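Local coordinates for CoA binding domain protein (PDB 3QA9), which belongs to the CoA-binding domain proteins, with a Rossmann-like parallel sheet, and may bind a nucleotide-type cofactor, at residues A[22-27]-A[77-82]. Sequence-based numbering, arbitrary orientation.
Sequences IALVGA and VVDLFV
Val77 O takes the N-H of Ala23 at 2.8 Å, in a nearly straight bond (170° at the hydrogen), and also meets the CA-H of Ile22. Ala23 O grips Asp79 N and Val25 N reaches Asp79 O, giving the alternating ladder of parallel strands. The last rung, Phe81 N to Val25 O, bends to 134° as both strands end. Beyond it, one water donates to Gly26 O (2.7 Å) and to Phe81 O, bridging the diverging chains.

On one face, Ile22 CD1 packs on Val77 CB at 3.5 Å. Leu24, with CG anti to its backbone N (chi1 -164°), brings CD1 alongside Asp79 OD2 and CD2 obliquely to Phe81 CD2 (3.7 Å), while Val25 O lies at the edge of that ring. On the other face, Val25 CG1 meets Val82 CG1 at 3.5 Å and its CB meets Leu80 CD2, and all three residues touch Phe90 of helix 87-97.

Strand 22-25 lies between strands 48-52 and 77-80 in the 2-1-3-4-5 order of a Rossmann-like parallel sheet. Gly26, at positive phi in a type II turn, has no CB to strike Phe81 O, which lets the strand end turn sharply while the water satisfies both carbonyls.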
ATOM      1  N   ILE A  22      -0.104   5.301   5.358  1.00 19.22           N
ATOM      2  CA  ILE A  22      -0.422   4.101   4.580  1.00 19.59           C
ATOM      3  C   ILE A  22      -1.471   3.164   5.164  1.00 19.58           C
ATOM      4  O   ILE A  22      -1.461   2.875   6.355  1.00 21.72           O
ATOM      5  CB  ILE A  22       0.834   3.209   4.382  1.00 19.32           C
ATOM      6  CG1 ILE A  22       2.078   4.068   4.156  1.00 22.07           C
ATOM      7  CG2 ILE A  22       0.607   2.249   3.218  1.00 19.07           C
ATOM      8  CD1 ILE A  22       2.033   4.909   2.907  1.00 22.18           C
ATOM      9  N   ALA A  23      -2.367   2.685   4.310  1.00 18.70           N
ATOM     10  CA  ALA A  23      -3.363   1.692   4.708  1.00 18.94           C
ATOM     11  C   ALA A  23      -2.876   0.445   3.998  1.00 18.57           C
ATOM     12  O   ALA A  23      -2.865   0.379   2.780  1.00 18.25           O
ATOM     13  CB  ALA A  23      -4.742   2.070   4.227  1.00 18.03           C
ATOM     14  N   LEU A  24      -2.438  -0.539   4.767  1.00 18.97           N
ATOM     15  CA  LEU A  24      -1.922  -1.749   4.166  1.00 17.46           C
ATOM     16  C   LEU A  24      -2.972  -2.835   4.176  1.00 19.24           C
ATOM     17  O   LEU A  24      -3.256  -3.446   5.197  1.00 17.26           O
ATOM     18  CB  LEU A  24      -0.661  -2.176   4.908  1.00 17.78           C
ATOM     19  CG  LEU A  24       0.198  -3.197   4.180  1.00 18.47           C
ATOM     20  CD1 LEU A  24       1.649  -2.864   4.360  1.00 16.73           C
ATOM     21  CD2 LEU A  24      -0.123  -4.594   4.655  1.00 16.65           C
ATOM     22  N   VAL A  25      -3.566  -3.048   3.015  1.00 17.28           N
ATOM     23  CA  VAL A  25      -4.606  -4.038   2.861  1.00 19.05           C
ATOM     24  C   VAL A  25      -4.103  -5.453   2.672  1.00 18.82           C
ATOM     25  O   VAL A  25      -3.308  -5.714   1.794  1.00 16.58           O
ATOM     26  CB  VAL A  25      -5.497  -3.647   1.694  1.00 19.69           C
ATOM     27  CG1 VAL A  25      -6.489  -4.743   1.418  1.00 20.50           C
ATOM     28  CG2 VAL A  25      -6.185  -2.349   2.008  1.00 19.27           C
ATOM     29  N   GLY A  26      -4.590  -6.370   3.498  1.00 18.91           N
ATOM     30  CA  GLY A  26      -4.147  -7.748   3.409  1.00 18.05           C
ATOM     31  C   GLY A  26      -3.064  -8.032   4.427  1.00 18.76           C
ATOM     32  O   GLY A  26      -2.332  -9.011   4.338  1.00 17.78           O
ATOM     33  N   ALA A  27      -2.965  -7.136   5.395  1.00 18.19           N
ATOM     34  CA  ALA A  27      -1.984  -7.260   6.453  1.00 19.21           C
ATOM     35  C   ALA A  27      -2.140  -8.601   7.111  1.00 20.68           C
ATOM     36  O   ALA A  27      -3.237  -9.128   7.220  1.00 18.35           O
ATOM     37  CB  ALA A  27      -2.180  -6.198   7.464  1.00 18.39           C
ATOM     38  N   VAL A  77      -1.865   6.581   0.913  1.00 15.49           N
ATOM     39  CA  VAL A  77      -1.527   5.444   0.065  1.00 15.34           C
ATOM     40  C   VAL A  77      -2.198   4.157   0.530  1.00 15.42           C
ATOM     41  O   VAL A  77      -2.111   3.793   1.705  1.00 16.67           O
ATOM     42  CB  VAL A  77       0.000   5.179   0.051  1.00 15.01           C
ATOM     43  CG1 VAL A  77       0.303   3.915  -0.757  1.00 14.39           C
ATOM     44  CG2 VAL A  77       0.745   6.366  -0.531  1.00 15.75           C
ATOM     45  N   VAL A  78      -2.867   3.476  -0.394  1.00 13.29           N
ATOM     46  CA  VAL A  78      -3.499   2.195  -0.093  1.00 13.74           C
ATOM     47  C   VAL A  78      -2.628   1.151  -0.795  1.00 14.63           C
ATOM     48  O   VAL A  78      -2.566   1.081  -2.022  1.00 13.40           O
ATOM     49  CB  VAL A  78      -4.951   2.130  -0.605  1.00 15.58           C
ATOM     50  CG1 VAL A  78      -5.531   0.742  -0.350  1.00 15.96           C
ATOM     51  CG2 VAL A  78      -5.796   3.181   0.106  1.00 15.45           C
ATOM     52  N   ASP A  79      -1.940   0.360   0.017  1.00 13.78           N
ATOM     53  CA  ASP A  79      -1.011  -0.667  -0.437  1.00 14.24           C
ATOM     54  C   ASP A  79      -1.722  -2.013  -0.400  1.00 15.99           C
ATOM     55  O   ASP A  79      -2.096  -2.503   0.657  1.00 17.22           O
ATOM     56  CB  ASP A  79       0.213  -0.650   0.487  1.00 15.09           C
ATOM     57  CG  ASP A  79       1.373  -1.486  -0.027  1.00 17.30           C
ATOM     58  OD1 ASP A  79       1.504  -1.678  -1.250  1.00 17.30           O
ATOM     59  OD2 ASP A  79       2.176  -1.921   0.820  1.00 17.79           O
ATOM     60  N   LEU A  80      -1.887  -2.605  -1.575  1.00 14.72           N
ATOM     61  CA  LEU A  80      -2.607  -3.860  -1.733  1.00 16.32           C
ATOM     62  C   LEU A  80      -1.858  -5.172  -1.763  1.00 15.97           C
ATOM     63  O   LEU A  80      -0.923  -5.352  -2.526  1.00 15.72           O
ATOM     64  CB  LEU A  80      -3.456  -3.792  -2.999  1.00 14.77           C
ATOM     65  CG  LEU A  80      -4.398  -2.598  -3.097  1.00 16.60           C
ATOM     66  CD1 LEU A  80      -5.087  -2.635  -4.436  1.00 14.37           C
ATOM     67  CD2 LEU A  80      -5.412  -2.630  -1.961  1.00 15.84           C
ATOM     68  N   PHE A  81      -2.324  -6.092  -0.929  1.00 15.83           N
ATOM     69  CA  PHE A  81      -1.795  -7.445  -0.840  1.00 16.53           C
ATOM     70  C   PHE A  81      -3.070  -8.279  -0.914  1.00 16.40           C
ATOM     71  O   PHE A  81      -3.506  -8.848   0.084  1.00 16.29           O
ATOM     72  CB  PHE A  81      -1.101  -7.677   0.509  1.00 16.23           C
ATOM     73  CG  PHE A  81       0.266  -7.071   0.595  1.00 13.60           C
ATOM     74  CD1 PHE A  81       1.382  -7.772   0.145  1.00 15.87           C
ATOM     75  CD2 PHE A  81       0.448  -5.824   1.175  1.00 13.91           C
ATOM     76  CE1 PHE A  81       2.659  -7.218   0.231  1.00 12.56           C
ATOM     77  CE2 PHE A  81       1.726  -5.256   1.267  1.00 15.18           C
ATOM     78  CZ  PHE A  81       2.831  -5.964   0.814  1.00 13.85           C
ATOM     79  N   VAL A  82      -3.680  -8.317  -2.099  1.00 18.36           N
ATOM     80  CA  VAL A  82      -4.931  -9.053  -2.300  1.00 18.75           C
ATOM     81  C   VAL A  82      -4.986  -9.700  -3.679  1.00 18.60           C
ATOM     82  O   VAL A  82      -4.235  -9.330  -4.583  1.00 18.61           O
ATOM     83  CB  VAL A  82      -6.162  -8.116  -2.186  1.00 19.59           C
ATOM     84  CG1 VAL A  82      -6.204  -7.472  -0.822  1.00 19.51           C
ATOM     85  CG2 VAL A  82      -6.103  -7.039  -3.273  1.00 19.06           C
TER
HETATM   86  O   HOH W   1      -2.713 -10.540   2.192  1.00 22.85           O